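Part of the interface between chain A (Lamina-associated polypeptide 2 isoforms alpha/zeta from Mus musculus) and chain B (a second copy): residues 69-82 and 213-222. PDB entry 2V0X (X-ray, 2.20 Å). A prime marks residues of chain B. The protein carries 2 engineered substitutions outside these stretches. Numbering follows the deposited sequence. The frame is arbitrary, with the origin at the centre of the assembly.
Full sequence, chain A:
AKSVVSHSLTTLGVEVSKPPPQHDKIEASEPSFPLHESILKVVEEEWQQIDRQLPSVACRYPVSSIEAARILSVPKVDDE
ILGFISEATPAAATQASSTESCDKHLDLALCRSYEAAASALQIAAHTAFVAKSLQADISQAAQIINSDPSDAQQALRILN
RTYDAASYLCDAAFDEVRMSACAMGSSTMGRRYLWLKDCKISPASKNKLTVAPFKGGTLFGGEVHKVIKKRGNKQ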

# COMPACT_ATOMS: atom_id res chain seq x y z
N ALA A 69 -0.39 -16.66 2.60
CA ALA A 69 1.06 -16.74 2.49
C ALA A 69 1.53 -16.84 1.05
O ALA A 69 2.42 -16.09 0.64
CB ALA A 69 1.60 -17.93 3.32
N ARG A 70 0.94 -17.75 0.28
CA ARG A 70 1.33 -17.92 -1.12
C ARG A 70 0.98 -16.67 -1.94
O ARG A 70 1.77 -16.23 -2.78
CB ARG A 70 0.66 -19.16 -1.72
CG ARG A 70 -0.84 -19.05 -1.87
CD ARG A 70 -1.38 -19.99 -2.91
NE ARG A 70 -2.60 -19.44 -3.51
CZ ARG A 70 -2.69 -19.01 -4.76
NH1 ARG A 70 -1.64 -19.07 -5.56
NH2 ARG A 70 -3.82 -18.48 -5.19
N ILE A 71 -0.20 -16.11 -1.68
CA ILE A 71 -0.70 -14.92 -2.36
C ILE A 71 0.07 -13.64 -2.01
O ILE A 71 0.12 -12.70 -2.82
CB ILE A 71 -2.20 -14.77 -2.09
CG1 ILE A 71 -2.98 -15.61 -3.12
CG2 ILE A 71 -2.64 -13.32 -2.06
CD1 ILE A 71 -4.47 -15.61 -2.91
N LEU A 72 0.73 -13.62 -0.85
CA LEU A 72 1.49 -12.46 -0.41
C LEU A 72 2.93 -12.46 -0.90
O LEU A 72 3.57 -11.41 -0.98
CB LEU A 72 1.49 -12.34 1.12
CG LEU A 72 0.16 -12.06 1.82
CD1 LEU A 72 0.33 -12.29 3.30
CD2 LEU A 72 -0.32 -10.65 1.56
N SER A 73 3.49 -13.64 -1.16
CA SER A 73 4.87 -13.70 -1.61
C SER A 73 5.01 -13.15 -3.04
O SER A 73 4.07 -13.20 -3.85
CB SER A 73 5.39 -15.14 -1.54
OG SER A 73 4.53 -16.03 -2.23
N VAL A 74 6.18 -12.60 -3.32
CA VAL A 74 6.47 -12.06 -4.63
C VAL A 74 6.34 -13.24 -5.60
O VAL A 74 7.01 -14.27 -5.43
CB VAL A 74 7.90 -11.47 -4.65
CG1 VAL A 74 8.27 -10.99 -6.04
CG2 VAL A 74 8.00 -10.34 -3.65
N PRO A 75 5.44 -13.14 -6.58
CA PRO A 75 5.27 -14.26 -7.52
C PRO A 75 6.53 -14.54 -8.35
O PRO A 75 7.22 -13.62 -8.79
CB PRO A 75 4.08 -13.83 -8.36
CG PRO A 75 4.23 -12.34 -8.41
CD PRO A 75 4.63 -11.98 -6.99
N LYS A 76 6.82 -15.82 -8.51
CA LYS A 76 7.98 -16.26 -9.24
C LYS A 76 7.73 -16.35 -10.74
O LYS A 76 6.58 -16.49 -11.20
CB LYS A 76 8.43 -17.62 -8.71
CG LYS A 76 8.75 -17.61 -7.22
CD LYS A 76 8.86 -19.03 -6.69
CE LYS A 76 9.32 -19.05 -5.24
NZ LYS A 76 10.68 -18.47 -5.09
N VAL A 77 8.81 -16.28 -11.51
CA VAL A 77 8.69 -16.39 -12.96
C VAL A 77 8.59 -17.90 -13.23
O VAL A 77 9.49 -18.65 -12.90
CB VAL A 77 9.93 -15.77 -13.68
CG1 VAL A 77 9.76 -15.86 -15.20
CG2 VAL A 77 10.10 -14.32 -13.26
N ASP A 78 7.46 -18.32 -13.78
CA ASP A 78 7.22 -19.73 -14.09
C ASP A 78 8.39 -20.38 -14.82
O ASP A 78 8.95 -19.79 -15.76
CB ASP A 78 5.97 -19.87 -14.95
CG ASP A 78 4.77 -19.22 -14.33
OD1 ASP A 78 3.82 -19.95 -13.97
OD2 ASP A 78 4.77 -17.98 -14.20
N ASP A 79 8.73 -21.60 -14.41
CA ASP A 79 9.83 -22.35 -15.03
C ASP A 79 9.58 -22.54 -16.52
O ASP A 79 10.51 -22.49 -17.31
CB ASP A 79 10.03 -23.69 -14.32
CG ASP A 79 10.51 -23.53 -12.87
OD1 ASP A 79 10.02 -24.27 -11.99
OD2 ASP A 79 11.38 -22.67 -12.61
N GLU A 80 8.31 -22.71 -16.89
CA GLU A 80 7.90 -22.89 -18.29
C GLU A 80 8.41 -21.72 -19.13
O GLU A 80 8.98 -21.91 -20.20
CB GLU A 80 6.38 -22.95 -18.41
CG GLU A 80 5.72 -24.25 -17.91
CD GLU A 80 5.19 -24.16 -16.47
OE1 GLU A 80 4.32 -24.99 -16.11
OE2 GLU A 80 5.64 -23.28 -15.70
N ILE A 81 8.21 -20.51 -18.61
CA ILE A 81 8.64 -19.29 -19.29
C ILE A 81 10.17 -19.18 -19.29
O ILE A 81 10.76 -18.81 -20.30
CB ILE A 81 8.01 -18.04 -18.61
CG1 ILE A 81 6.49 -18.06 -18.79
CG2 ILE A 81 8.63 -16.76 -19.14
CD1 ILE A 81 6.03 -17.91 -20.22
N LEU A 82 10.81 -19.53 -18.18
CA LEU A 82 12.27 -19.47 -18.10
C LEU A 82 12.92 -20.41 -19.12
O LEU A 82 14.02 -20.14 -19.61
CB LEU A 82 12.76 -19.85 -16.70
CG LEU A 82 12.48 -18.87 -15.56
CD1 LEU A 82 12.72 -19.56 -14.23
CD2 LEU A 82 13.37 -17.64 -15.70
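Chain B 213-222: PFKGGTLFGG

A single beta bridge, with no strand on either side of it, joins the two copies here: Lys76 N donates to Gly217′ O at 3.1 Å, and Leu219′ N donates to Lys76 O at 2.8 Å. The example illustrates how an irregular segment can dock on its partner through a handful of backbone hydrogen bonds. Chain B has no regular helix or strand between Pro213′ and Gly222′. It runs in the same sense as chain A, so that Gly216′ lies by Ile71 (CA to CA 4.7 Å) and Thr218′ by Pro75 (CA to CA 4.3 Å).

Lys215′ and Gly216′ pass beside the end of the first helix. There Arg70, though poorly ordered, reaches Lys215′ with its guanidinium edge, NH2 lying 2.8 Å from Lys215′ O. Gly216′ and Gly217′ follow, both with positive phi (83° and 88°), angles at which a CB would be jammed against the preceding carbonyl oxygen. Just here water 1 links the backbones, its oxygen accepting from Gly217′ N at 2.8 Å and lying 2.7 Å from Ser73 O, to which it donates.

Thr218′ is extended, at phi/psi -130/156, and Leu219′ then turns to -55/-39. This turn carries the chain around the carboxylate of Asp78, which receives a hydrogen bond on each oxygen: Thr218′ OG1 to Asp78 OD1 and Phe220′ N to Asp78 OD2, both 2.8 Å. Asp78 precedes the second helix yet makes no side-chain cap; its carboxylate is engaged across the interface instead.

Apolar contacts accompany the polar ones. Pro75 points toward chain B, its CG 3.7 Å from Phe214′ CZ and 4.0 Å from Leu219′ CD1, while Val77 CG2 meets Leu219′ CD2 at 3.9 Å. Farther along, Phe220′ CD1 packs 3.6 Å from Ile81 CG1, bringing chain B against the second helix.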

# COMPACT_ATOMS: atom_id res chain seq x y z
N PRO B 213 -5.78 -13.69 -15.92
CA PRO B 213 -6.07 -13.26 -14.55
C PRO B 213 -4.83 -13.59 -13.72
O PRO B 213 -4.10 -14.51 -14.06
CB PRO B 213 -7.22 -14.18 -14.14
CG PRO B 213 -7.94 -14.38 -15.46
CD PRO B 213 -6.80 -14.64 -16.40
N PHE B 214 -4.55 -12.81 -12.69
CA PHE B 214 -3.40 -13.11 -11.85
C PHE B 214 -3.94 -13.91 -10.68
O PHE B 214 -4.94 -13.53 -10.07
CB PHE B 214 -2.74 -11.85 -11.33
CG PHE B 214 -1.63 -12.11 -10.36
CD1 PHE B 214 -0.62 -13.02 -10.66
CD2 PHE B 214 -1.56 -11.41 -9.16
CE1 PHE B 214 0.43 -13.23 -9.79
CE2 PHE B 214 -0.51 -11.60 -8.28
CZ PHE B 214 0.49 -12.51 -8.59
N LYS B 215 -3.24 -14.98 -10.31
CA LYS B 215 -3.70 -15.83 -9.22
C LYS B 215 -2.75 -15.93 -8.04
O LYS B 215 -3.05 -16.62 -7.07
CB LYS B 215 -3.99 -17.23 -9.76
CG LYS B 215 -5.00 -17.27 -10.91
CD LYS B 215 -6.34 -16.66 -10.52
CE LYS B 215 -7.00 -17.42 -9.37
NZ LYS B 215 -8.26 -16.75 -8.91
N GLY B 216 -1.62 -15.23 -8.10
CA GLY B 216 -0.65 -15.30 -7.01
C GLY B 216 0.21 -16.53 -7.21
O GLY B 216 -0.11 -17.37 -8.04
N GLY B 217 1.31 -16.64 -6.48
CA GLY B 217 2.18 -17.80 -6.61
C GLY B 217 3.21 -17.59 -7.71
O GLY B 217 4.42 -17.49 -7.43
N THR B 218 2.75 -17.58 -8.95
CA THR B 218 3.65 -17.35 -10.08
C THR B 218 3.08 -16.25 -11.00
O THR B 218 1.86 -16.03 -11.06
CB THR B 218 3.93 -18.63 -10.91
OG1 THR B 218 2.72 -19.08 -11.53
CG2 THR B 218 4.51 -19.73 -10.04
N LEU B 219 3.96 -15.60 -11.75
CA LEU B 219 3.59 -14.52 -12.65
C LEU B 219 2.51 -14.93 -13.66
O LEU B 219 1.57 -14.18 -13.92
CB LEU B 219 4.85 -14.06 -13.39
CG LEU B 219 5.24 -12.60 -13.55
CD1 LEU B 219 5.10 -11.83 -12.25
CD2 LEU B 219 6.68 -12.55 -14.08
N PHE B 220 2.59 -16.16 -14.16
CA PHE B 220 1.62 -16.61 -15.15
C PHE B 220 0.76 -17.81 -14.75
O PHE B 220 -0.05 -18.29 -15.55
CB PHE B 220 2.35 -16.92 -16.47
CG PHE B 220 3.12 -15.75 -17.02
CD1 PHE B 220 4.51 -15.74 -16.95
CD2 PHE B 220 2.47 -14.72 -17.68
CE1 PHE B 220 5.25 -14.70 -17.54
CE2 PHE B 220 3.19 -13.67 -18.27
CZ PHE B 220 4.58 -13.66 -18.20
N GLY B 221 0.96 -18.31 -13.52
CA GLY B 221 0.21 -19.46 -13.02
C GLY B 221 -1.28 -19.43 -13.31
O GLY B 221 -1.93 -18.38 -13.24
N GLY B 222 -1.83 -20.59 -13.64
CA GLY B 222 -3.25 -20.67 -13.95
C GLY B 222 -3.52 -20.58 -15.44
O GLY B 222 -4.52 -21.10 -15.93
O HOH W 1 1.90 -14.21 -5.13